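PDB 2GFI: phytase from Debaryomyces castellii, which catalyses, as a 3-phytase of the histidine acid phosphatase family, the release of phosphate from myo-inositol hexakisphosphate. Local coordinates for residues 293-298 with 335-340; 301-306 with 420-425; 308-313 with 340-345. All coordinates share one frame; numbering follows the deposited sequence.

Contacts 1 and 3 are buried and both use helix 333-343, contact 1 on its middle turns and contact 3 on its C-terminal end; contact 2 lies at the surface. Helix 302-318 is common to contacts 2 and 3. The chemistry follows the depth: an amide bound to a carboxylate near the predicted proton donor in contact 1, purely apolar contacts between side chains in contact 3, and two arginines laid face over face in contact 2. The T302 hydroxyl joins all three, pairing with S296 O and S341 OG. A glycan on N311 flanks contacts 2 and 3, whereas no residue of contact 1 touches it.

Contact 1 (293-298 with 335-340); sequences YSNSAG and DIEIFH
N295, the last residue of helix 277-295, meets E337 and I338 on the flank of helix 333-343, inside the histidine acid phosphatase fold. The second helix begins at D333, the predicted proton donor, whose side chain is about 5 Å from that of E337. Along the first segment, the contact begins with the N295 side chain. Its CG sits beside the backbone N and anti to the carbonyl carbon (chi1 -49°), which brings the amide to the end of E337. There N295 ND2 donates to E337 OE2 at 2.7 Å, with an N-H...O angle of 152°. The amide and carboxylate planes are 74° apart, so the two groups are far from coplanar; OE2 is approached on its syn side but from well out of the carboxylate plane. Next to the bond, N295 CB lies 3.3 Å from E337 OE2 and 3.8 Å from E337 CB. The other carboxylate oxygen, OE1, is hydrogen-bonded to the Y363 hydroxyl, and the two grips together probably fix how the carboxylate is turned. The N295 carbonyl faces I338 instead: its O is 3.4 Å from I338 CA in a CH...O contact and 3.3 Å from I338 CG1, so the carbonyl oxygen is set against the inner part of the isoleucine. S296, where the chain leaves helical geometry, turns its carbonyl to T302 OG1 of helix 302-318. Its hydroxyl reaches helix 333-343 through one water, which lies 2.6 Å from S296 OG and donates to E337 O, also at 2.6 Å.

Contact 2 (301-306 with 420-425); sequences MTRVIG and AERVAG. With NAG (2-acetamido-2-deoxy-beta-D-glucopyranose), chain C.
Beside the N-linked glycan of N311, at the protein surface, R303 of helix 302-318 lays its guanidinium over that of R422 near the end of helix 412-423. The planes are 30° apart and overlap closely: R422 NH2 stands 3.4 Å from R303 NH2, over the centre of the R303 group, and R303 NH1 lies over the centre of the R422 group. R303 reaches this place with CG anti to its backbone nitrogen (chi1 -173°) and a bend at chi3. Its edge meets the R422 carbonyl in plane, NH1 donating a straight but weak bond of 3.3 Å to R422 O, with R303 CD 3.0 Å from that oxygen. The face-over-face pair thus bridges two helices on the outside of the histidine phosphatase fold. R422 in turn docks on the C-terminal end of helix 333-343, NE bonding to A342 O and NH2 weakly to S341 O; these carbonyls would probably temper the closeness of two like charges. An alanine here lacks the guanidinium, and R422 would probably be left with one face uncovered and its carbonyl without the weak donor. On the glycan side, V423 CG2 packs 3.8 Å from NAG C1, and V304 O lies 3.0 Å from NAG C8, the acetamido methyl.

Contact 3 (308-313 with 340-345); sequences TLLNAS and HSAIGI. With NAG (2-acetamido-2-deoxy-beta-D-glucopyranose), chain C.
L310 of helix 302-318 points its forked end at the last turn of helix 333-343, one methyl to each of two successive residues. CG lies opposite the backbone nitrogen across CA-CB (chi1 -172°), which extends the fork toward the other helix. Branch CD1 goes to I343, 3.9 Å from its CG1, and the two side chains cross obliquely. Branch CD2 goes to A342, where it lies 4.0 Å from the methyl CB and 3.4 Å from the carbonyl oxygen O. No hydrogen bond links the two segments, and their side chains meet solely through carbon. I343 turns its far end the other way: its CD1 lies over the centre of the H340 ring, 3.7 Å above the plane, while H340 NE2 bonds to T375 OG1. The CG1 methylene of I343 therefore touches the leucine, while CD1 covers an imidazole face. The helix closes here, G344 taking positive phi (74°) while its N still bonds to H340 O at 2.8 Å. One residue after L310, N311 takes no part in this interface; its ND2 is joined to NAG C1 by the N-glycosidic bond of 1.5 Å, and T308 CG2, a turn earlier, lies 3.8 Å from NAG O7. The helix thus has a buried side and a glycan-bearing side. In sequence the two helices are joined through strand 326-331, which runs parallel to strands 59-69 and 158-163 of the central sheet. F339 of helix 333-343, Y415, V419 and R422 of helix 412-423 and Y390 of strand 385-392 also pack on L310, with Y390 touching I343 as well and Y418 of helix 412-423 bonding its hydroxyl to I343 O.

Contact 1 (293-298 with 335-340)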
loop_
_atom_site.group_PDB
_atom_site.type_symbol
_atom_site.label_atom_id
_atom_site.label_comp_id
_atom_site.label_asym_id
_atom_site.label_seq_id
_atom_site.Cartn_x
_atom_site.Cartn_y
_atom_site.Cartn_z
ATOM N N TYR A 293 4.501 32.555 -13.813
ATOM C CA TYR A 293 4.635 33.875 -14.432
ATOM C C TYR A 293 3.407 34.770 -14.294
ATOM O O TYR A 293 3.490 35.990 -14.477
ATOM C CB TYR A 293 5.049 33.757 -15.902
ATOM C CG TYR A 293 6.511 33.469 -16.071
ATOM C CD1 TYR A 293 7.453 34.482 -15.872
ATOM C CD2 TYR A 293 6.968 32.164 -16.408
ATOM C CE1 TYR A 293 8.796 34.237 -16.005
ATOM C CE2 TYR A 293 8.309 31.906 -16.544
ATOM C CZ TYR A 293 9.222 32.955 -16.348
ATOM O OH TYR A 293 10.557 32.767 -16.493
ATOM N N SER A 294 2.281 34.154 -13.974
ATOM C CA SER A 294 1.034 34.870 -13.793
ATOM C C SER A 294 0.721 35.117 -12.334
ATOM O O SER A 294 0.324 36.212 -11.967
ATOM C CB SER A 294 -0.099 34.073 -14.431
ATOM O OG SER A 294 0.326 33.712 -15.721
ATOM N N ASN A 295 0.895 34.086 -11.507
ATOM C CA ASN A 295 0.416 34.118 -10.124
ATOM C C ASN A 295 1.496 34.096 -9.067
ATOM O O ASN A 295 1.180 34.086 -7.884
ATOM C CB ASN A 295 -0.508 32.940 -9.840
ATOM C CG ASN A 295 -1.570 32.762 -10.885
ATOM O OD1 ASN A 295 -2.059 33.731 -11.448
ATOM N ND2 ASN A 295 -1.951 31.499 -11.140
ATOM N N SER A 296 2.749 34.050 -9.487
ATOM C CA SER A 296 3.836 33.974 -8.545
ATOM C C SER A 296 4.935 34.979 -8.900
ATOM O O SER A 296 4.683 35.976 -9.577
ATOM C CB SER A 296 4.362 32.540 -8.503
ATOM O OG SER A 296 5.100 32.303 -7.325
ATOM N N ALA A 297 6.151 34.715 -8.457
ATOM C CA ALA A 297 7.229 35.690 -8.520
ATOM C C ALA A 297 7.663 36.061 -9.943
ATOM O O ALA A 297 8.434 37.006 -10.134
ATOM C CB ALA A 297 8.432 35.202 -7.683
ATOM N N GLY A 298 7.187 35.314 -10.929
ATOM C CA GLY A 298 7.404 35.665 -12.339
ATOM C C GLY A 298 6.722 36.983 -12.656
ATOM O O GLY A 298 7.161 37.723 -13.510
ATOM N N ASP A 335 -5.215 33.019 -5.325
ATOM C CA ASP A 335 -4.994 33.908 -4.209
ATOM C C ASP A 335 -3.975 33.328 -3.285
ATOM O O ASP A 335 -3.124 34.053 -2.739
ATOM C CB ASP A 335 -6.299 34.137 -3.518
ATOM C CG ASP A 335 -7.297 34.726 -4.454
ATOM O OD1 ASP A 335 -7.036 35.891 -4.844
ATOM O OD2 ASP A 335 -8.305 34.099 -4.900
ATOM N N ILE A 336 -4.042 32.005 -3.158
ATOM C CA ILE A 336 -3.089 31.275 -2.359
ATOM C C ILE A 336 -1.740 31.273 -3.037
ATOM O O ILE A 336 -0.732 31.299 -2.349
ATOM C CB ILE A 336 -3.584 29.857 -2.088
ATOM C CG1 ILE A 336 -4.880 29.925 -1.272
ATOM C CG2 ILE A 336 -2.510 29.055 -1.352
ATOM C CD1 ILE A 336 -5.562 28.582 -1.061
ATOM N N GLU A 337 -1.716 31.227 -4.373
ATOM C CA GLU A 337 -0.435 31.283 -5.096
ATOM C C GLU A 337 0.225 32.612 -4.915
ATOM O O GLU A 337 1.408 32.677 -4.642
ATOM C CB GLU A 337 -0.572 31.045 -6.598
ATOM C CG GLU A 337 -0.316 29.632 -6.968
ATOM C CD GLU A 337 -0.166 29.447 -8.445
ATOM O OE1 GLU A 337 0.902 28.924 -8.867
ATOM O OE2 GLU A 337 -1.146 29.797 -9.148
ATOM N N ILE A 338 -0.552 33.667 -5.096
ATOM C CA ILE A 338 -0.063 35.019 -4.907
ATOM C C ILE A 338 0.359 35.229 -3.451
ATOM O O ILE A 338 1.415 35.782 -3.183
ATOM C CB ILE A 338 -1.145 36.030 -5.354
ATOM C CG1 ILE A 338 -1.391 35.914 -6.880
ATOM C CG2 ILE A 338 -0.783 37.439 -4.894
ATOM C CD1 ILE A 338 -2.675 36.565 -7.356
ATOM N N PHE A 339 -0.454 34.758 -2.514
ATOM C CA PHE A 339 -0.058 34.716 -1.105
ATOM C C PHE A 339 1.339 34.106 -0.960
ATOM O O PHE A 339 2.214 34.725 -0.365
ATOM C CB PHE A 339 -1.122 33.951 -0.293
ATOM C CG PHE A 339 -0.892 33.923 1.192
ATOM C CD1 PHE A 339 -0.027 34.814 1.825
ATOM C CD2 PHE A 339 -1.604 33.019 1.980
ATOM C CE1 PHE A 339 0.134 34.777 3.226
ATOM C CE2 PHE A 339 -1.414 32.966 3.391
ATOM C CZ PHE A 339 -0.564 33.857 3.998
ATOM N N HIS A 340 1.558 32.930 -1.553
ATOM C CA HIS A 340 2.865 32.234 -1.531
ATOM C C HIS A 340 3.982 32.956 -2.231
ATOM O O HIS A 340 5.151 32.799 -1.877
ATOM C CB HIS A 340 2.754 30.797 -2.087
ATOM C CG HIS A 340 2.285 29.813 -1.063
ATOM N ND1 HIS A 340 3.159 29.071 -0.284
ATOM C CD2 HIS A 340 1.041 29.500 -0.642
ATOM C CE1 HIS A 340 2.466 28.327 0.558
ATOM N NE2 HIS A 340 1.179 28.570 0.364
HETATM O O HOH W 1 3.451 31.299 -5.538
#

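Contact 2 (301-306 with 420-425)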
loop_
_atom_site.group_PDB
_atom_site.type_symbol
_atom_site.label_atom_id
_atom_site.label_comp_id
_atom_site.label_asym_id
_atom_site.label_seq_id
_atom_site.Cartn_x
_atom_site.Cartn_y
_atom_site.Cartn_z
ATOM N N MET A 301 3.902 41.960 -9.824
ATOM C CA MET A 301 2.846 42.507 -8.987
ATOM C C MET A 301 2.398 41.627 -7.845
ATOM O O MET A 301 1.740 42.097 -6.928
ATOM C CB MET A 301 1.641 42.956 -9.829
ATOM C CG MET A 301 1.863 44.286 -10.541
ATOM S SD MET A 301 2.401 45.618 -9.407
ATOM C CE MET A 301 0.903 45.817 -8.457
ATOM N N THR A 302 2.769 40.352 -7.867
ATOM C CA THR A 302 2.212 39.387 -6.906
ATOM C C THR A 302 2.784 39.514 -5.515
ATOM O O THR A 302 2.095 39.222 -4.535
ATOM C CB THR A 302 2.385 37.943 -7.394
ATOM O OG1 THR A 302 3.788 37.663 -7.554
ATOM C CG2 THR A 302 1.719 37.756 -8.772
ATOM N N ARG A 303 4.041 39.940 -5.406
ATOM C CA ARG A 303 4.556 40.129 -4.089
ATOM C C ARG A 303 3.772 41.193 -3.333
ATOM O O ARG A 303 3.480 40.986 -2.136
ATOM C CB ARG A 303 6.014 40.474 -4.038
ATOM C CG ARG A 303 6.401 40.449 -2.576
ATOM C CD ARG A 303 7.810 40.498 -2.287
ATOM N NE ARG A 303 8.604 39.568 -3.058
ATOM C CZ ARG A 303 9.810 39.172 -2.666
ATOM N NH1 ARG A 303 10.286 39.595 -1.491
ATOM N NH2 ARG A 303 10.530 38.345 -3.431
ATOM N N VAL A 304 3.435 42.317 -3.998
ATOM C CA VAL A 304 2.659 43.363 -3.302
ATOM C C VAL A 304 1.276 42.844 -2.912
ATOM O O VAL A 304 0.845 43.054 -1.784
ATOM C CB VAL A 304 2.535 44.722 -4.072
ATOM C CG1 VAL A 304 1.764 44.574 -5.367
ATOM C CG2 VAL A 304 1.808 45.746 -3.183
ATOM N N ILE A 305 0.604 42.166 -3.849
ATOM C CA ILE A 305 -0.709 41.569 -3.585
ATOM C C ILE A 305 -0.633 40.491 -2.497
ATOM O O ILE A 305 -1.385 40.540 -1.543
ATOM C CB ILE A 305 -1.340 40.975 -4.860
ATOM C CG1 ILE A 305 -1.541 42.035 -5.928
ATOM C CG2 ILE A 305 -2.684 40.321 -4.522
ATOM C CD1 ILE A 305 -1.738 41.435 -7.320
ATOM N N GLY A 306 0.286 39.531 -2.635
ATOM C CA GLY A 306 0.457 38.469 -1.637
ATOM C C GLY A 306 0.746 38.960 -0.229
ATOM O O GLY A 306 0.352 38.325 0.748
ATOM N N ALA A 420 8.904 41.060 7.394
ATOM C CA ALA A 420 9.347 42.416 7.050
ATOM C C ALA A 420 10.208 42.435 5.779
ATOM O O ALA A 420 10.004 43.275 4.918
ATOM C CB ALA A 420 10.082 43.081 8.232
ATOM N N GLU A 421 11.142 41.486 5.662
ATOM C CA GLU A 421 11.981 41.321 4.464
ATOM C C GLU A 421 11.158 41.025 3.212
ATOM O O GLU A 421 11.453 41.562 2.121
ATOM C CB GLU A 421 12.976 40.168 4.657
ATOM C CG GLU A 421 14.239 40.504 5.443
ATOM C CD GLU A 421 15.238 39.337 5.496
ATOM O OE1 GLU A 421 14.798 38.147 5.685
ATOM O OE2 GLU A 421 16.474 39.612 5.338
ATOM N N ARG A 422 10.138 40.168 3.377
ATOM C CA ARG A 422 9.266 39.766 2.284
ATOM C C ARG A 422 8.421 40.926 1.814
ATOM O O ARG A 422 8.238 41.121 0.626
ATOM C CB ARG A 422 8.361 38.590 2.693
ATOM C CG ARG A 422 9.068 37.243 2.933
ATOM C CD ARG A 422 9.919 36.791 1.785
ATOM N NE ARG A 422 9.108 36.522 0.622
ATOM C CZ ARG A 422 9.600 36.255 -0.586
ATOM N NH1 ARG A 422 10.908 36.237 -0.775
ATOM N NH2 ARG A 422 8.782 36.021 -1.612
ATOM N N VAL A 423 7.902 41.709 2.751
ATOM C CA VAL A 423 6.955 42.778 2.396
ATOM C C VAL A 423 7.627 44.126 2.194
ATOM O O VAL A 423 6.971 45.091 1.800
ATOM C CB VAL A 423 5.810 42.886 3.420
ATOM C CG1 VAL A 423 5.144 41.511 3.627
ATOM C CG2 VAL A 423 6.300 43.515 4.757
ATOM N N ALA A 424 8.936 44.194 2.457
ATOM C CA ALA A 424 9.682 45.457 2.340
ATOM C C ALA A 424 9.391 46.133 1.015
ATOM O O ALA A 424 9.410 45.492 -0.046
ATOM C CB ALA A 424 11.187 45.225 2.475
ATOM N N GLY A 425 9.121 47.439 1.083
ATOM C CA GLY A 425 8.951 48.261 -0.119
ATOM C C GLY A 425 7.651 47.980 -0.845
ATOM O O GLY A 425 7.483 48.387 -1.996
HETATM C C1 NAG C . 2.891 45.139 4.905
HETATM C C2 NAG C . 2.482 46.173 3.829
HETATM C C3 NAG C . 3.471 47.356 3.740
HETATM C C4 NAG C . 3.732 47.967 5.130
HETATM C C5 NAG C . 4.189 46.798 6.022
HETATM C C6 NAG C . 4.514 47.196 7.447
HETATM C C7 NAG C . 1.098 45.297 1.958
HETATM C C8 NAG C . 1.126 45.072 0.470
HETATM N N2 NAG C . 2.295 45.539 2.523
HETATM O O3 NAG C . 2.957 48.301 2.838
HETATM O O4 NAG C . 4.628 49.098 5.145
HETATM O O5 NAG C . 3.164 45.811 6.110
HETATM O O6 NAG C . 4.756 45.987 8.122
HETATM O O7 NAG C . 0.015 45.241 2.562
#

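Contact 3 (308-313 with 340-345)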
loop_
_atom_site.group_PDB
_atom_site.type_symbol
_atom_site.label_atom_id
_atom_site.label_comp_id
_atom_site.label_asym_id
_atom_site.label_seq_id
_atom_site.Cartn_x
_atom_site.Cartn_y
_atom_site.Cartn_z
ATOM N N THR A 308 -0.420 41.353 1.396
ATOM C CA THR A 308 -1.566 41.795 2.164
ATOM C C THR A 308 -1.968 40.723 3.145
ATOM O O THR A 308 -2.096 41.014 4.356
ATOM C CB THR A 308 -2.767 42.262 1.278
ATOM O OG1 THR A 308 -3.193 41.193 0.427
ATOM C CG2 THR A 308 -2.335 43.336 0.308
ATOM N N LEU A 309 -2.134 39.486 2.651
ATOM C CA LEU A 309 -2.431 38.348 3.536
ATOM C C LEU A 309 -1.247 37.955 4.383
ATOM O O LEU A 309 -1.436 37.481 5.473
ATOM C CB LEU A 309 -2.984 37.122 2.780
ATOM C CG LEU A 309 -4.386 37.269 2.177
ATOM C CD1 LEU A 309 -4.781 36.024 1.381
ATOM C CD2 LEU A 309 -5.451 37.625 3.243
ATOM N N LEU A 310 -0.023 38.143 3.892
ATOM C CA LEU A 310 1.156 37.823 4.712
ATOM C C LEU A 310 1.232 38.727 5.938
ATOM O O LEU A 310 1.453 38.235 7.052
ATOM C CB LEU A 310 2.437 37.884 3.893
ATOM C CG LEU A 310 3.709 37.392 4.589
ATOM C CD1 LEU A 310 3.550 35.941 4.914
ATOM C CD2 LEU A 310 4.930 37.660 3.729
ATOM N N ASN A 311 1.010 40.038 5.727
ATOM C CA ASN A 311 0.924 41.045 6.825
ATOM C C ASN A 311 -0.171 40.755 7.836
ATOM O O ASN A 311 0.068 40.775 9.046
ATOM C CB ASN A 311 0.667 42.438 6.250
ATOM C CG ASN A 311 1.925 43.112 5.735
ATOM O OD1 ASN A 311 3.037 42.634 5.981
ATOM N ND2 ASN A 311 1.746 44.251 5.034
ATOM N N ALA A 312 -1.364 40.470 7.331
ATOM C CA ALA A 312 -2.541 40.193 8.142
ATOM C C ALA A 312 -2.318 38.978 9.024
ATOM O O ALA A 312 -2.549 39.021 10.253
ATOM C CB ALA A 312 -3.764 39.980 7.246
ATOM N N SER A 313 -1.839 37.903 8.393
ATOM C CA SER A 313 -1.432 36.689 9.092
ATOM C C SER A 313 -0.405 36.957 10.194
ATOM O O SER A 313 -0.476 36.372 11.280
ATOM C CB SER A 313 -0.886 35.654 8.086
ATOM O OG SER A 313 0.076 34.807 8.687
ATOM N N HIS A 340 1.558 32.930 -1.553
ATOM C CA HIS A 340 2.865 32.234 -1.531
ATOM C C HIS A 340 3.982 32.956 -2.231
ATOM O O HIS A 340 5.151 32.799 -1.877
ATOM C CB HIS A 340 2.754 30.797 -2.087
ATOM C CG HIS A 340 2.285 29.813 -1.063
ATOM N ND1 HIS A 340 3.159 29.071 -0.284
ATOM C CD2 HIS A 340 1.041 29.500 -0.642
ATOM C CE1 HIS A 340 2.466 28.327 0.558
ATOM N NE2 HIS A 340 1.179 28.570 0.364
ATOM N N SER A 341 3.631 33.768 -3.220
ATOM C CA SER A 341 4.620 34.676 -3.811
ATOM C C SER A 341 5.239 35.561 -2.715
ATOM O O SER A 341 6.443 35.817 -2.714
ATOM C CB SER A 341 3.964 35.542 -4.872
ATOM O OG SER A 341 4.948 36.105 -5.696
ATOM N N ALA A 342 4.415 36.006 -1.770
ATOM C CA ALA A 342 4.950 36.766 -0.675
ATOM C C ALA A 342 5.494 35.886 0.453
ATOM O O ALA A 342 6.515 36.245 1.025
ATOM C CB ALA A 342 3.948 37.781 -0.164
ATOM N N ILE A 343 4.836 34.773 0.792
ATOM C CA ILE A 343 5.382 33.836 1.807
ATOM C C ILE A 343 6.792 33.421 1.459
ATOM O O ILE A 343 7.681 33.413 2.316
ATOM C CB ILE A 343 4.514 32.563 2.001
ATOM C CG1 ILE A 343 3.105 32.921 2.511
ATOM C CG2 ILE A 343 5.197 31.608 2.996
ATOM C CD1 ILE A 343 2.039 31.841 2.270
ATOM N N GLY A 344 7.017 33.072 0.201
ATOM C CA GLY A 344 8.371 32.832 -0.247
ATOM C C GLY A 344 9.029 31.545 0.194
ATOM O O GLY A 344 10.232 31.423 0.134
ATOM N N ILE A 345 8.263 30.548 0.587
ATOM C CA ILE A 345 8.860 29.261 0.961
ATOM C C ILE A 345 8.858 28.212 -0.164
ATOM O O ILE A 345 9.586 27.219 -0.114
ATOM C CB ILE A 345 8.183 28.721 2.234
ATOM C CG1 ILE A 345 6.681 28.568 2.003
ATOM C CG2 ILE A 345 8.473 29.666 3.378
ATOM C CD1 ILE A 345 5.976 27.816 3.113
HETATM C C1 NAG C . 2.891 45.139 4.905
HETATM C C2 NAG C . 2.482 46.173 3.829
HETATM C C3 NAG C . 3.471 47.356 3.740
HETATM C C4 NAG C . 3.732 47.967 5.130
HETATM C C5 NAG C . 4.189 46.798 6.022
HETATM C C6 NAG C . 4.514 47.196 7.447
HETATM C C7 NAG C . 1.098 45.297 1.958
HETATM C C8 NAG C . 1.126 45.072 0.470
HETATM N N2 NAG C . 2.295 45.539 2.523
HETATM O O3 NAG C . 2.957 48.301 2.838
HETATM O O4 NAG C . 4.628 49.098 5.145
HETATM O O5 NAG C . 3.164 45.811 6.110
HETATM O O6 NAG C . 4.756 45.987 8.122
HETATM O O7 NAG C . 0.015 45.241 2.562
#